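Local coordinates for Iron(III) ABC transporter, periplasmic iron-compound-binding protein (Vibrio cholerae, PDB 5GGY), which probably binds ferric siderophores such as Desferal (desferrioxamine B) in the periplasm and delivers them to an ABC transporter for iron uptake, at residues A[22-26]-A[83-87]; A[28-32]-A[260-266]; A[219-225]-A[248-254]. All blocks are in the same frame, centred on the assembly; numbering follows the deposited sequence.

Contact 1 (A[22-26]-A[83-87]); sequences LNWDL and AAGPQ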
ATOM      1  N   LEU A  22       5.214   0.214  24.715  1.00 13.70           N
ATOM      2  CA  LEU A  22       4.781  -0.843  25.627  1.00 29.89           C
ATOM      3  C   LEU A  22       4.444  -2.161  24.937  1.00 30.98           C
ATOM      4  O   LEU A  22       4.074  -3.128  25.598  1.00 28.79           O
ATOM      5  CB  LEU A  22       3.569  -0.379  26.433  1.00 29.57           C
ATOM      6  CG  LEU A  22       3.791   0.861  27.296  1.00 23.84           C
ATOM      7  CD1 LEU A  22       2.594   1.082  28.192  1.00 17.73           C
ATOM      8  CD2 LEU A  22       5.066   0.734  28.114  1.00 14.85           C
ATOM      9  N   ASN A  23       4.568  -2.204  23.617  1.00 15.63           N
ATOM     10  CA  ASN A  23       4.303  -3.437  22.887  1.00 19.67           C
ATOM     11  C   ASN A  23       5.282  -3.632  21.735  1.00 23.46           C
ATOM     12  O   ASN A  23       5.882  -2.673  21.250  1.00 18.30           O
ATOM     13  CB  ASN A  23       2.865  -3.454  22.372  1.00 20.71           C
ATOM     14  CG  ASN A  23       2.138  -4.733  22.730  1.00 28.54           C
ATOM     15  OD1 ASN A  23       2.436  -5.367  23.743  1.00 25.98           O
ATOM     16  ND2 ASN A  23       1.179  -5.121  21.899  1.00 33.28           N
ATOM     17  N   TRP A  24       5.440  -4.880  21.305  1.00 26.75           N
ATOM     18  CA  TRP A  24       6.425  -5.220  20.284  1.00 25.20           C
ATOM     19  C   TRP A  24       6.050  -4.712  18.896  1.00 26.38           C
ATOM     20  O   TRP A  24       6.927  -4.342  18.113  1.00 17.97           O
ATOM     21  CB  TRP A  24       6.635  -6.733  20.243  1.00 20.56           C
ATOM     22  CG  TRP A  24       7.487  -7.230  21.366  1.00 19.91           C
ATOM     23  CD1 TRP A  24       8.166  -6.469  22.277  1.00 16.82           C
ATOM     24  CD2 TRP A  24       7.758  -8.596  21.703  1.00 19.85           C
ATOM     25  NE1 TRP A  24       8.842  -7.278  23.159  1.00 17.61           N
ATOM     26  CE2 TRP A  24       8.608  -8.588  22.828  1.00 26.17           C
ATOM     27  CE3 TRP A  24       7.367  -9.825  21.165  1.00 21.00           C
ATOM     28  CZ2 TRP A  24       9.072  -9.760  23.423  1.00 29.17           C
ATOM     29  CZ3 TRP A  24       7.829 -10.985  21.755  1.00 26.69           C
ATOM     30  CH2 TRP A  24       8.672 -10.945  22.873  1.00 24.69           C
ATOM     31  N   ASP A  25       4.756  -4.701  18.587  1.00 14.23           N
ATOM     32  CA  ASP A  25       4.301  -4.214  17.290  1.00 18.50           C
ATOM     33  C   ASP A  25       4.593  -2.722  17.171  1.00 23.42           C
ATOM     34  O   ASP A  25       5.111  -2.260  16.157  1.00 19.87           O
ATOM     35  CB  ASP A  25       2.808  -4.503  17.087  1.00 18.95           C
ATOM     36  CG  ASP A  25       1.933  -3.864  18.147  1.00 25.63           C
ATOM     37  OD1 ASP A  25       2.447  -3.558  19.242  1.00 25.26           O
ATOM     38  OD2 ASP A  25       0.727  -3.668  17.883  1.00 18.02           O
ATOM     39  N   LEU A  26       4.276  -1.983  18.230  1.00 30.46           N
ATOM     40  CA  LEU A  26       4.554  -0.553  18.297  1.00 25.56           C
ATOM     41  C   LEU A  26       6.050  -0.282  18.330  1.00 20.54           C
ATOM     42  O   LEU A  26       6.520   0.714  17.781  1.00 22.57           O
ATOM     43  CB  LEU A  26       3.891   0.064  19.528  1.00 24.07           C
ATOM     44  CG  LEU A  26       2.364   0.098  19.522  1.00 30.67           C
ATOM     45  CD1 LEU A  26       1.828   0.713  20.809  1.00 18.75           C
ATOM     46  CD2 LEU A  26       1.851   0.855  18.299  1.00 27.69           C
ATOM     47  N   ALA A  83       0.746   2.716  23.686  1.00 25.89           N
ATOM     48  CA  ALA A  83       0.145   1.508  24.238  1.00 27.93           C
ATOM     49  C   ALA A  83      -0.748   0.793  23.224  1.00 21.93           C
ATOM     50  O   ALA A  83      -1.305   1.415  22.322  1.00 24.57           O
ATOM     51  CB  ALA A  83      -0.648   1.846  25.489  1.00 14.66           C
ATOM     52  N   ALA A  84      -0.876  -0.520  23.381  1.00 21.68           N
ATOM     53  CA  ALA A  84      -1.717  -1.318  22.497  1.00 22.11           C
ATOM     54  C   ALA A  84      -2.808  -2.036  23.280  1.00 24.91           C
ATOM     55  O   ALA A  84      -3.055  -1.721  24.447  1.00 30.87           O
ATOM     56  CB  ALA A  84      -0.876  -2.325  21.723  1.00 19.93           C
ATOM     57  N   GLY A  85      -3.454  -2.996  22.623  1.00 17.67           N
ATOM     58  CA  GLY A  85      -4.509  -3.795  23.224  1.00 22.43           C
ATOM     59  C   GLY A  85      -4.238  -4.390  24.597  1.00 23.81           C
ATOM     60  O   GLY A  85      -5.055  -4.227  25.503  1.00 23.96           O
ATOM     61  N   PRO A  86      -3.104  -5.093  24.762  1.00 26.56           N
ATOM     62  CA  PRO A  86      -2.797  -5.708  26.061  1.00 22.79           C
ATOM     63  C   PRO A  86      -2.569  -4.713  27.202  1.00 17.28           C
ATOM     64  O   PRO A  86      -2.517  -5.133  28.358  1.00 27.97           O
ATOM     65  CB  PRO A  86      -1.508  -6.491  25.781  1.00 17.07           C
ATOM     66  CG  PRO A  86      -1.524  -6.740  24.325  1.00 31.72           C
ATOM     67  CD  PRO A  86      -2.153  -5.524  23.722  1.00 28.36           C
ATOM     68  N   GLN A  87      -2.431  -3.427  26.891  1.00 20.28           N
ATOM     69  CA  GLN A  87      -2.171  -2.423  27.919  1.00 25.56           C
ATOM     70  C   GLN A  87      -3.396  -1.566  28.227  1.00 25.34           C
ATOM     71  O   GLN A  87      -3.299  -0.575  28.954  1.00 23.44           O
ATOM     72  CB  GLN A  87      -1.009  -1.515  27.501  1.00 16.74           C
ATOM     73  CG  GLN A  87       0.340  -2.207  27.417  1.00 17.63           C
ATOM     74  CD  GLN A  87       0.556  -2.916  26.094  1.00 20.53           C
ATOM     75  OE1 GLN A  87       0.211  -2.394  25.033  1.00 24.92           O
ATOM     76  NE2 GLN A  87       1.125  -4.115  26.152  1.00 16.51           N
TER

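Contact 2 (A[28-32]-A[260-266]); sequences EQVLE and GAMSLRY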
ATOM      1  N   GLU A  28       8.266  -2.083  16.840  1.00 25.12           N
ATOM      2  CA  GLU A  28       8.663  -2.237  15.445  1.00 20.74           C
ATOM      3  C   GLU A  28       8.336  -0.983  14.638  1.00 18.63           C
ATOM      4  O   GLU A  28       9.170  -0.492  13.876  1.00 22.15           O
ATOM      5  CB  GLU A  28       7.973  -3.453  14.820  1.00 27.16           C
ATOM      6  CG  GLU A  28       8.040  -3.484  13.298  1.00 24.67           C
ATOM      7  CD  GLU A  28       7.069  -4.475  12.693  1.00 30.40           C
ATOM      8  OE1 GLU A  28       6.618  -4.245  11.551  1.00 41.29           O
ATOM      9  OE2 GLU A  28       6.761  -5.487  13.358  1.00 22.32           O
ATOM     10  N   GLN A  29       7.121  -0.471  14.820  1.00 18.28           N
ATOM     11  CA  GLN A  29       6.640   0.693  14.082  1.00 23.87           C
ATOM     12  C   GLN A  29       7.548   1.910  14.235  1.00 28.40           C
ATOM     13  O   GLN A  29       7.944   2.519  13.242  1.00 36.31           O
ATOM     14  CB  GLN A  29       5.221   1.061  14.526  1.00 31.11           C
ATOM     15  CG  GLN A  29       4.166  -0.023  14.311  1.00 28.21           C
ATOM     16  CD  GLN A  29       3.751  -0.189  12.859  1.00 26.29           C
ATOM     17  OE1 GLN A  29       4.588  -0.345  11.970  1.00 25.61           O
ATOM     18  NE2 GLN A  29       2.444  -0.162  12.614  1.00 23.77           N
ATOM     19  N   VAL A  30       7.877   2.266  15.474  1.00 21.98           N
ATOM     20  CA  VAL A  30       8.683   3.459  15.720  1.00 24.32           C
ATOM     21  C   VAL A  30      10.119   3.285  15.231  1.00 21.87           C
ATOM     22  O   VAL A  30      10.741   4.240  14.769  1.00 24.86           O
ATOM     23  CB  VAL A  30       8.702   3.849  17.219  1.00 13.50           C
ATOM     24  CG1 VAL A  30       7.349   4.390  17.644  1.00 13.14           C
ATOM     25  CG2 VAL A  30       9.113   2.670  18.087  1.00 17.00           C
ATOM     26  N   LEU A  31      10.643   2.067  15.324  1.00 21.39           N
ATOM     27  CA  LEU A  31      12.002   1.793  14.867  1.00 20.35           C
ATOM     28  C   LEU A  31      12.112   1.934  13.355  1.00 24.13           C
ATOM     29  O   LEU A  31      13.081   2.501  12.848  1.00 21.18           O
ATOM     30  CB  LEU A  31      12.451   0.394  15.297  1.00 23.99           C
ATOM     31  CG  LEU A  31      12.803   0.197  16.772  1.00 31.34           C
ATOM     32  CD1 LEU A  31      13.262  -1.231  17.022  1.00 18.65           C
ATOM     33  CD2 LEU A  31      13.864   1.192  17.212  1.00 37.50           C
ATOM     34  N   GLU A  32      11.115   1.415  12.642  1.00 17.11           N
ATOM     35  CA  GLU A  32      11.095   1.489  11.185  1.00 23.83           C
ATOM     36  C   GLU A  32      10.958   2.928  10.702  1.00 18.10           C
ATOM     37  O   GLU A  32      11.372   3.261   9.592  1.00 27.64           O
ATOM     38  CB  GLU A  32       9.956   0.637  10.621  1.00 17.05           C
ATOM     39  CG  GLU A  32      10.102  -0.853  10.885  1.00 20.64           C
ATOM     40  CD  GLU A  32      11.161  -1.510  10.017  1.00 17.50           C
ATOM     41  OE1 GLU A  32      11.447  -2.705  10.240  1.00 26.86           O
ATOM     42  OE2 GLU A  32      11.703  -0.840   9.110  1.00 19.57           O
ATOM     43  N   GLY A 260       3.953  -4.904  13.253  1.00 17.44           N
ATOM     44  CA  GLY A 260       3.499  -3.725  12.536  1.00 14.72           C
ATOM     45  C   GLY A 260       3.496  -3.877  11.028  1.00 17.48           C
ATOM     46  O   GLY A 260       3.381  -4.984  10.500  1.00 15.10           O
ATOM     47  N   ALA A 261       3.629  -2.749  10.335  1.00 27.50           N
ATOM     48  CA  ALA A 261       3.555  -2.710   8.877  1.00 22.83           C
ATOM     49  C   ALA A 261       4.688  -3.478   8.206  1.00 23.22           C
ATOM     50  O   ALA A 261       4.463  -4.201   7.239  1.00 25.83           O
ATOM     51  CB  ALA A 261       3.551  -1.268   8.389  1.00 26.07           C
ATOM     52  N   MET A 262       5.904  -3.317   8.715  1.00 18.72           N
ATOM     53  CA  MET A 262       7.071  -3.913   8.074  1.00 22.27           C
ATOM     54  C   MET A 262       7.215  -5.397   8.395  1.00 22.18           C
ATOM     55  O   MET A 262       7.974  -6.106   7.731  1.00 25.51           O
ATOM     56  CB  MET A 262       8.343  -3.156   8.470  1.00 29.77           C
ATOM     57  CG  MET A 262       8.451  -1.762   7.854  1.00 31.32           C
ATOM     58  SD  MET A 262       8.433  -1.749   6.049  1.00 25.07           S
ATOM     59  CE  MET A 262       6.767  -1.181   5.727  1.00 16.60           C
ATOM     60  N   SER A 263       6.482  -5.863   9.404  1.00 21.94           N
ATOM     61  CA  SER A 263       6.445  -7.287   9.722  1.00 22.56           C
ATOM     62  C   SER A 263       5.768  -8.051   8.590  1.00 18.89           C
ATOM     63  O   SER A 263       5.980  -9.250   8.424  1.00 23.76           O
ATOM     64  CB  SER A 263       5.713  -7.539  11.042  1.00 16.57           C
ATOM     65  OG  SER A 263       4.320  -7.319  10.899  1.00 20.75           O
ATOM     66  N   LEU A 264       4.946  -7.344   7.820  1.00 21.55           N
ATOM     67  CA  LEU A 264       4.296  -7.916   6.649  1.00 31.48           C
ATOM     68  C   LEU A 264       5.330  -8.219   5.570  1.00 24.61           C
ATOM     69  O   LEU A 264       5.262  -9.251   4.899  1.00 31.33           O
ATOM     70  CB  LEU A 264       3.224  -6.965   6.109  1.00 35.34           C
ATOM     71  CG  LEU A 264       2.174  -6.492   7.118  1.00 27.94           C
ATOM     72  CD1 LEU A 264       1.278  -5.430   6.499  1.00 17.66           C
ATOM     73  CD2 LEU A 264       1.352  -7.663   7.631  1.00 16.34           C
ATOM     74  N   ARG A 265       6.289  -7.309   5.413  1.00 25.97           N
ATOM     75  CA  ARG A 265       7.370  -7.486   4.451  1.00 27.77           C
ATOM     76  C   ARG A 265       8.295  -8.623   4.867  1.00 31.51           C
ATOM     77  O   ARG A 265       8.690  -9.445   4.042  1.00 37.99           O
ATOM     78  CB  ARG A 265       8.179  -6.195   4.299  1.00 22.82           C
ATOM     79  CG  ARG A 265       9.340  -6.302   3.317  1.00 31.05           C
ATOM     80  CD  ARG A 265      10.404  -5.238   3.569  1.00 33.18           C
ATOM     81  NE  ARG A 265      11.612  -5.483   2.784  1.00 35.82           N
ATOM     82  CZ  ARG A 265      11.945  -4.813   1.685  1.00 36.57           C
ATOM     83  NH1 ARG A 265      11.168  -3.839   1.233  1.00 38.79           N
ATOM     84  NH2 ARG A 265      13.063  -5.114   1.038  1.00 40.19           N
ATOM     85  N   TYR A 266       8.642  -8.655   6.150  1.00 30.08           N
ATOM     86  CA  TYR A 266       9.521  -9.687   6.690  1.00 26.08           C
ATOM     87  C   TYR A 266       8.875 -11.061   6.596  1.00 30.38           C
ATOM     88  O   TYR A 266       9.523 -12.040   6.220  1.00 25.97           O
ATOM     89  CB  TYR A 266       9.880  -9.378   8.144  1.00 28.46           C
ATOM     90  CG  TYR A 266      10.564  -8.042   8.338  1.00 30.26           C
ATOM     91  CD1 TYR A 266      10.270  -7.242   9.434  1.00 31.81           C
ATOM     92  CD2 TYR A 266      11.508  -7.585   7.428  1.00 25.80           C
ATOM     93  CE1 TYR A 266      10.892  -6.024   9.617  1.00 27.87           C
ATOM     94  CE2 TYR A 266      12.138  -6.366   7.604  1.00 20.56           C
ATOM     95  CZ  TYR A 266      11.825  -5.591   8.701  1.00 21.61           C
ATOM     96  OH  TYR A 266      12.449  -4.379   8.878  1.00 32.88           O
TER

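Contact 3 (A[219-225]-A[248-254]); sequences YVLYFLP and RVNSVRP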
ATOM      1  N   TYR A 219       0.917 -27.303   1.190  1.00 47.27           N
ATOM      2  CA  TYR A 219       2.026 -27.003   2.087  1.00 41.67           C
ATOM      3  C   TYR A 219       1.636 -26.481   3.470  1.00 38.63           C
ATOM      4  O   TYR A 219       0.616 -25.813   3.645  1.00 34.63           O
ATOM      5  CB  TYR A 219       2.959 -25.995   1.405  1.00 35.51           C
ATOM      6  CG  TYR A 219       3.550 -26.505   0.105  1.00 34.78           C
ATOM      7  CD1 TYR A 219       4.866 -26.944   0.044  1.00 38.90           C
ATOM      8  CD2 TYR A 219       2.790 -26.554  -1.058  1.00 37.39           C
ATOM      9  CE1 TYR A 219       5.409 -27.417  -1.138  1.00 43.87           C
ATOM     10  CE2 TYR A 219       3.324 -27.029  -2.245  1.00 47.51           C
ATOM     11  CZ  TYR A 219       4.633 -27.457  -2.278  1.00 49.09           C
ATOM     12  OH  TYR A 219       5.169 -27.926  -3.457  1.00 50.31           O
ATOM     13  N   VAL A 220       2.484 -26.798   4.445  1.00 34.98           N
ATOM     14  CA  VAL A 220       2.310 -26.362   5.824  1.00 23.61           C
ATOM     15  C   VAL A 220       3.558 -25.639   6.320  1.00 23.10           C
ATOM     16  O   VAL A 220       4.658 -26.190   6.299  1.00 23.57           O
ATOM     17  CB  VAL A 220       2.007 -27.552   6.755  1.00 35.02           C
ATOM     18  CG1 VAL A 220       2.151 -27.147   8.215  1.00 34.00           C
ATOM     19  CG2 VAL A 220       0.620 -28.099   6.473  1.00 24.02           C
ATOM     20  N   LEU A 221       3.381 -24.399   6.761  1.00 26.22           N
ATOM     21  CA  LEU A 221       4.490 -23.601   7.277  1.00 23.03           C
ATOM     22  C   LEU A 221       4.283 -23.264   8.750  1.00 23.72           C
ATOM     23  O   LEU A 221       3.208 -22.804   9.139  1.00 29.28           O
ATOM     24  CB  LEU A 221       4.648 -22.313   6.461  1.00 23.48           C
ATOM     25  CG  LEU A 221       4.996 -22.460   4.978  1.00 35.46           C
ATOM     26  CD1 LEU A 221       5.047 -21.101   4.299  1.00 25.40           C
ATOM     27  CD2 LEU A 221       6.316 -23.191   4.811  1.00 31.44           C
ATOM     28  N   TYR A 222       5.307 -23.495   9.569  1.00 20.26           N
ATOM     29  CA  TYR A 222       5.229 -23.146  10.984  1.00 25.05           C
ATOM     30  C   TYR A 222       6.372 -22.220  11.395  1.00 25.98           C
ATOM     31  O   TYR A 222       7.523 -22.423  11.010  1.00 23.96           O
ATOM     32  CB  TYR A 222       5.213 -24.405  11.862  1.00 19.96           C
ATOM     33  CG  TYR A 222       6.446 -25.280  11.767  1.00 30.35           C
ATOM     34  CD1 TYR A 222       7.506 -25.120  12.653  1.00 27.35           C
ATOM     35  CD2 TYR A 222       6.541 -26.278  10.806  1.00 28.00           C
ATOM     36  CE1 TYR A 222       8.628 -25.920  12.574  1.00 22.89           C
ATOM     37  CE2 TYR A 222       7.661 -27.085  10.720  1.00 25.50           C
ATOM     38  CZ  TYR A 222       8.702 -26.901  11.606  1.00 28.80           C
ATOM     39  OH  TYR A 222       9.818 -27.700  11.523  1.00 31.50           O
ATOM     40  N   PHE A 223       6.040 -21.202  12.184  1.00 29.80           N
ATOM     41  CA  PHE A 223       6.998 -20.166  12.554  1.00 29.00           C
ATOM     42  C   PHE A 223       7.901 -20.568  13.714  1.00 30.17           C
ATOM     43  O   PHE A 223       7.445 -21.113  14.718  1.00 31.23           O
ATOM     44  CB  PHE A 223       6.269 -18.866  12.914  1.00 29.67           C
ATOM     45  CG  PHE A 223       5.568 -18.217  11.756  1.00 32.07           C
ATOM     46  CD1 PHE A 223       6.292 -17.643  10.729  1.00 32.23           C
ATOM     47  CD2 PHE A 223       4.187 -18.161  11.707  1.00 30.93           C
ATOM     48  CE1 PHE A 223       5.653 -17.041   9.668  1.00 31.50           C
ATOM     49  CE2 PHE A 223       3.544 -17.558  10.652  1.00 33.05           C
ATOM     50  CZ  PHE A 223       4.274 -16.998   9.628  1.00 28.46           C
ATOM     51  N   LEU A 224       9.190 -20.290  13.561  1.00 23.27           N
ATOM     52  CA  LEU A 224      10.142 -20.417  14.654  1.00 27.33           C
ATOM     53  C   LEU A 224      10.082 -19.142  15.498  1.00 31.66           C
ATOM     54  O   LEU A 224       9.656 -18.098  15.009  1.00 24.03           O
ATOM     55  CB  LEU A 224      11.552 -20.665  14.110  1.00 31.75           C
ATOM     56  CG  LEU A 224      11.746 -21.975  13.341  1.00 32.26           C
ATOM     57  CD1 LEU A 224      13.166 -22.086  12.808  1.00 27.74           C
ATOM     58  CD2 LEU A 224      11.404 -23.174  14.214  1.00 27.37           C
ATOM     59  N   PRO A 225      10.496 -19.215  16.773  1.00 30.96           N
ATOM     60  CA  PRO A 225      11.037 -20.376  17.487  1.00 34.05           C
ATOM     61  C   PRO A 225       9.975 -21.311  18.054  1.00 24.49           C
ATOM     62  O   PRO A 225       8.881 -20.885  18.418  1.00 24.46           O
ATOM     63  CB  PRO A 225      11.832 -19.733  18.621  1.00 27.14           C
ATOM     64  CG  PRO A 225      11.064 -18.497  18.928  1.00 26.43           C
ATOM     65  CD  PRO A 225      10.524 -18.002  17.610  1.00 24.95           C
ATOM     66  N   ARG A 248       5.879 -31.512   1.759  1.00 28.42           N
ATOM     67  CA  ARG A 248       5.343 -30.164   1.627  1.00 28.55           C
ATOM     68  C   ARG A 248       5.172 -29.503   2.989  1.00 37.82           C
ATOM     69  O   ARG A 248       4.079 -29.113   3.374  1.00 27.16           O
ATOM     70  CB  ARG A 248       4.011 -30.189   0.882  1.00 26.69           C
ATOM     71  CG  ARG A 248       4.033 -31.001  -0.401  1.00 27.58           C
ATOM     72  CD  ARG A 248       2.820 -30.710  -1.264  1.00 30.89           C
ATOM     73  NE  ARG A 248       2.404 -31.886  -2.023  1.00 50.42           N
ATOM     74  CZ  ARG A 248       1.449 -32.725  -1.637  1.00 50.48           C
ATOM     75  NH1 ARG A 248       0.803 -32.520  -0.497  1.00 49.40           N
ATOM     76  NH2 ARG A 248       1.139 -33.771  -2.390  1.00 47.67           N
ATOM     77  N   VAL A 249       6.268 -29.392   3.725  1.00 43.09           N
ATOM     78  CA  VAL A 249       6.252 -28.759   5.038  1.00 30.94           C
ATOM     79  C   VAL A 249       7.631 -28.186   5.354  1.00 33.68           C
ATOM     80  O   VAL A 249       8.652 -28.785   5.009  1.00 37.25           O
ATOM     81  CB  VAL A 249       5.822 -29.754   6.141  1.00 33.32           C
ATOM     82  CG1 VAL A 249       6.754 -30.956   6.190  1.00 24.02           C
ATOM     83  CG2 VAL A 249       5.751 -29.069   7.499  1.00 20.95           C
ATOM     84  N   ASN A 250       7.662 -27.015   5.983  1.00 33.08           N
ATOM     85  CA  ASN A 250       8.924 -26.370   6.318  1.00 37.66           C
ATOM     86  C   ASN A 250       8.784 -25.379   7.467  1.00 36.33           C
ATOM     87  O   ASN A 250       7.700 -24.856   7.727  1.00 32.48           O
ATOM     88  CB  ASN A 250       9.494 -25.665   5.087  1.00 38.30           C
ATOM     89  CG  ASN A 250      10.961 -25.324   5.240  1.00 39.60           C
ATOM     90  OD1 ASN A 250      11.621 -25.777   6.175  1.00 34.03           O
ATOM     91  ND2 ASN A 250      11.484 -24.528   4.313  1.00 38.86           N
ATOM     92  N   SER A 251       9.891 -25.132   8.160  1.00 33.61           N
ATOM     93  CA  SER A 251       9.913 -24.158   9.241  1.00 23.68           C
ATOM     94  C   SER A 251      10.205 -22.767   8.691  1.00 27.18           C
ATOM     95  O   SER A 251      10.924 -22.618   7.704  1.00 28.87           O
ATOM     96  CB  SER A 251      10.954 -24.542  10.295  1.00 20.90           C
ATOM     97  OG  SER A 251      12.265 -24.497   9.762  1.00 21.47           O
ATOM     98  N   VAL A 252       9.639 -21.750   9.330  1.00 29.30           N
ATOM     99  CA  VAL A 252       9.877 -20.373   8.919  1.00 23.77           C
ATOM    100  C   VAL A 252      10.669 -19.630   9.989  1.00 24.10           C
ATOM    101  O   VAL A 252      10.309 -19.657  11.166  1.00 25.37           O
ATOM    102  CB  VAL A 252       8.554 -19.627   8.643  1.00 21.90           C
ATOM    103  CG1 VAL A 252       8.834 -18.231   8.110  1.00 23.06           C
ATOM    104  CG2 VAL A 252       7.696 -20.407   7.658  1.00 15.22           C
ATOM    105  N   ARG A 253      11.748 -18.973   9.571  1.00 40.96           N
ATOM    106  CA  ARG A 253      12.613 -18.237  10.488  1.00 40.37           C
ATOM    107  C   ARG A 253      11.819 -17.173  11.242  1.00 28.34           C
ATOM    108  O   ARG A 253      10.858 -16.623  10.703  1.00 24.19           O
ATOM    109  CB  ARG A 253      13.787 -17.607   9.729  1.00 36.37           C
ATOM    110  CG  ARG A 253      13.399 -16.624   8.640  1.00 36.00           C
ATOM    111  CD  ARG A 253      14.641 -16.043   7.978  1.00 45.22           C
ATOM    112  NE  ARG A 253      14.311 -15.180   6.849  1.00 44.44           N
ATOM    113  CZ  ARG A 253      14.089 -13.873   6.945  1.00 46.24           C
ATOM    114  NH1 ARG A 253      14.163 -13.271   8.123  1.00 43.30           N
ATOM    115  NH2 ARG A 253      13.794 -13.172   5.859  1.00 49.51           N
ATOM    116  N   PRO A 254      12.214 -16.890  12.496  1.00 22.72           N
ATOM    117  CA  PRO A 254      11.468 -16.018  13.416  1.00 26.46           C
ATOM    118  C   PRO A 254      11.002 -14.688  12.822  1.00 33.75           C
ATOM    119  O   PRO A 254      11.806 -13.797  12.561  1.00 35.14           O
ATOM    120  CB  PRO A 254      12.474 -15.773  14.544  1.00 22.24           C
ATOM    121  CG  PRO A 254      13.297 -17.008  14.569  1.00 19.00           C
ATOM    122  CD  PRO A 254      13.423 -17.444  13.135  1.00 19.26           C
TER

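Contact 1 (A[22-26]-A[83-87])
Two turns at the C-terminal ends of neighbouring parallel strands, 19-21 and 80-83, meet here, and the amides of N23 and Q87 join them. NE2 of Q87 gives a hydrogen bond to OD1 of N23 (3.0 Å). It reaches that oxygen from above the carbonyl plane rather than along a lone pair, the two amide planes being 65° apart. The same NE2 also bonds to the backbone oxygen of R65, so the amide ties a third loop to the pair. Q87 is bent at its second torsion (84°), which folds the carboxamide back over its own turn; there OE1 accepts the backbone N of A84 (2.7 Å) in the carbonyl plane. Held at both ends, the carboxamide has little freedom to rotate.

Carbon contacts flank this bridge: the methyl CB of A84 lies by the amide nitrogen ND2 of N23 at 3.5 Å, and CB of L22 lies against CG of Q87 at 3.8 Å. On the helix side, CD1 of L26 reaches the carbonyl carbon of A83 at 3.5 Å. N23 occupies the N-cap position of helix 24-32, though its side chain makes no capping bond; instead its ND2 bonds weakly to OD1 of D25. In this alpha/beta lobe, adjacent parallel strands of the three-stranded sheet end side by side and the turns leaving them pack together.

Contact 2 (A[28-32]-A[260-266])
Carboxylate-to-amide bonds carry the first part of this contact, in which E28 reaches the N-terminal end of helix 262-276. Its CG is anti to the backbone N (chi1 165°) and the chain is extended beyond it, thrusting the carboxylate among backbone N-H groups. OE2 takes the N-H of G260 at 2.9 Å in a nearly straight bond (174°), although the donor stands above the carboxylate plane. OE1 accepts the N-H of S263 at 2.7 Å, a weak bond because it is strongly bent. The start of a helix would be expected to favour the negative charge placed there.

A neutral amide adds to this. OE1 of Q29 receives the N-H of A261 at 3.1 Å, from above its carbonyl plane, while its NE2 bonds to the backbone oxygen of A116.

Third, the hydroxyl OH of Y266 donates to OE1 of E32; the two side chains come from opposite directions, OE1 lying at the edge of the ring, near its plane. The modelled 2.4 Å is very short, and its exact length is doubtful. OE2 of E32 pairs with K136 in a salt bridge, so both carboxylate oxygens have a partner.

Between these polar groups CG of M262 lies against CG of E32 at 3.6 Å.

Side-chain acceptors of helix 24-32, which follows the first strand, thus join it to the N-H groups starting the C-terminal helix 262-276. The two short helical segments run at 89° to each other. F120 of helix 112-126 touches Q29 and A261, while K136 and M140 of helix 130-154 touch M262.

Contact 3 (A[219-225]-A[248-254])
Two aromatic rings of strand 219-223 lie against the neighbouring strand 249-252 and its preceding residue. The Y219 ring receives the aliphatic chain of R248 across one face: CB stands 3.8 Å from the ring centroid in a CH-pi contact, and CD comes to CE2 of the ring at the same distance. Y222 takes the crowded rotamer, with CG between its backbone N and carbonyl carbon (chi1 62°). This turns its ring across toward S251, whose CA sits over a face, 3.9 Å from the centroid. CG2 of V249 meets the same ring at its edge, and the Y222 hydroxyl is hydrogen-bonded to E229.

The strands are parallel and joined by a beta-alpha-beta crossover through the helices of residues 229-245. Their backbones form five hydrogen bonds, from V220 N to R248 O through to L224 N to V252 O (2.7 Å), of which Y222 N to N250 O is weak. Strand 161-167 pairs with the other edge of 219-223.

Side chains alternate between two faces. V220 and V249 lie side by side on the face where Y222 and S251 also point, against F243 of helix 242-245. On the other, V252 has CG1 anti to its backbone N (chi1 -175°) and presses it on CD1 of F223 (3.7 Å), while CG2 reaches CB of L221 at 3.8 Å; helix 262-276 packs here through A270, I271 and S274. CB of L224 rests on CD of P254 at 3.9 Å, just before the cis peptide bond of P225.

Contacts 1 and 2 are both buried and share helix 24-32: contact 1 uses its beginning and contact 2 its later turns, and the two touch where D25 CB packs on G260 N. Contact 3 is only partly buried and lies on the opposite side of the chain's centre from contact 1, their centres about 26 Å apart. Its chemistry is that of a sheet, regular backbone bonds with apolar and aromatic side chains, whereas polar side chains bridge turns in contact 1 and accept backbone N-H groups at a helix start in contact 2. Strand 249-252 of contact 3 leads in the chain to helix 262-276 of contact 2, linking the two regions.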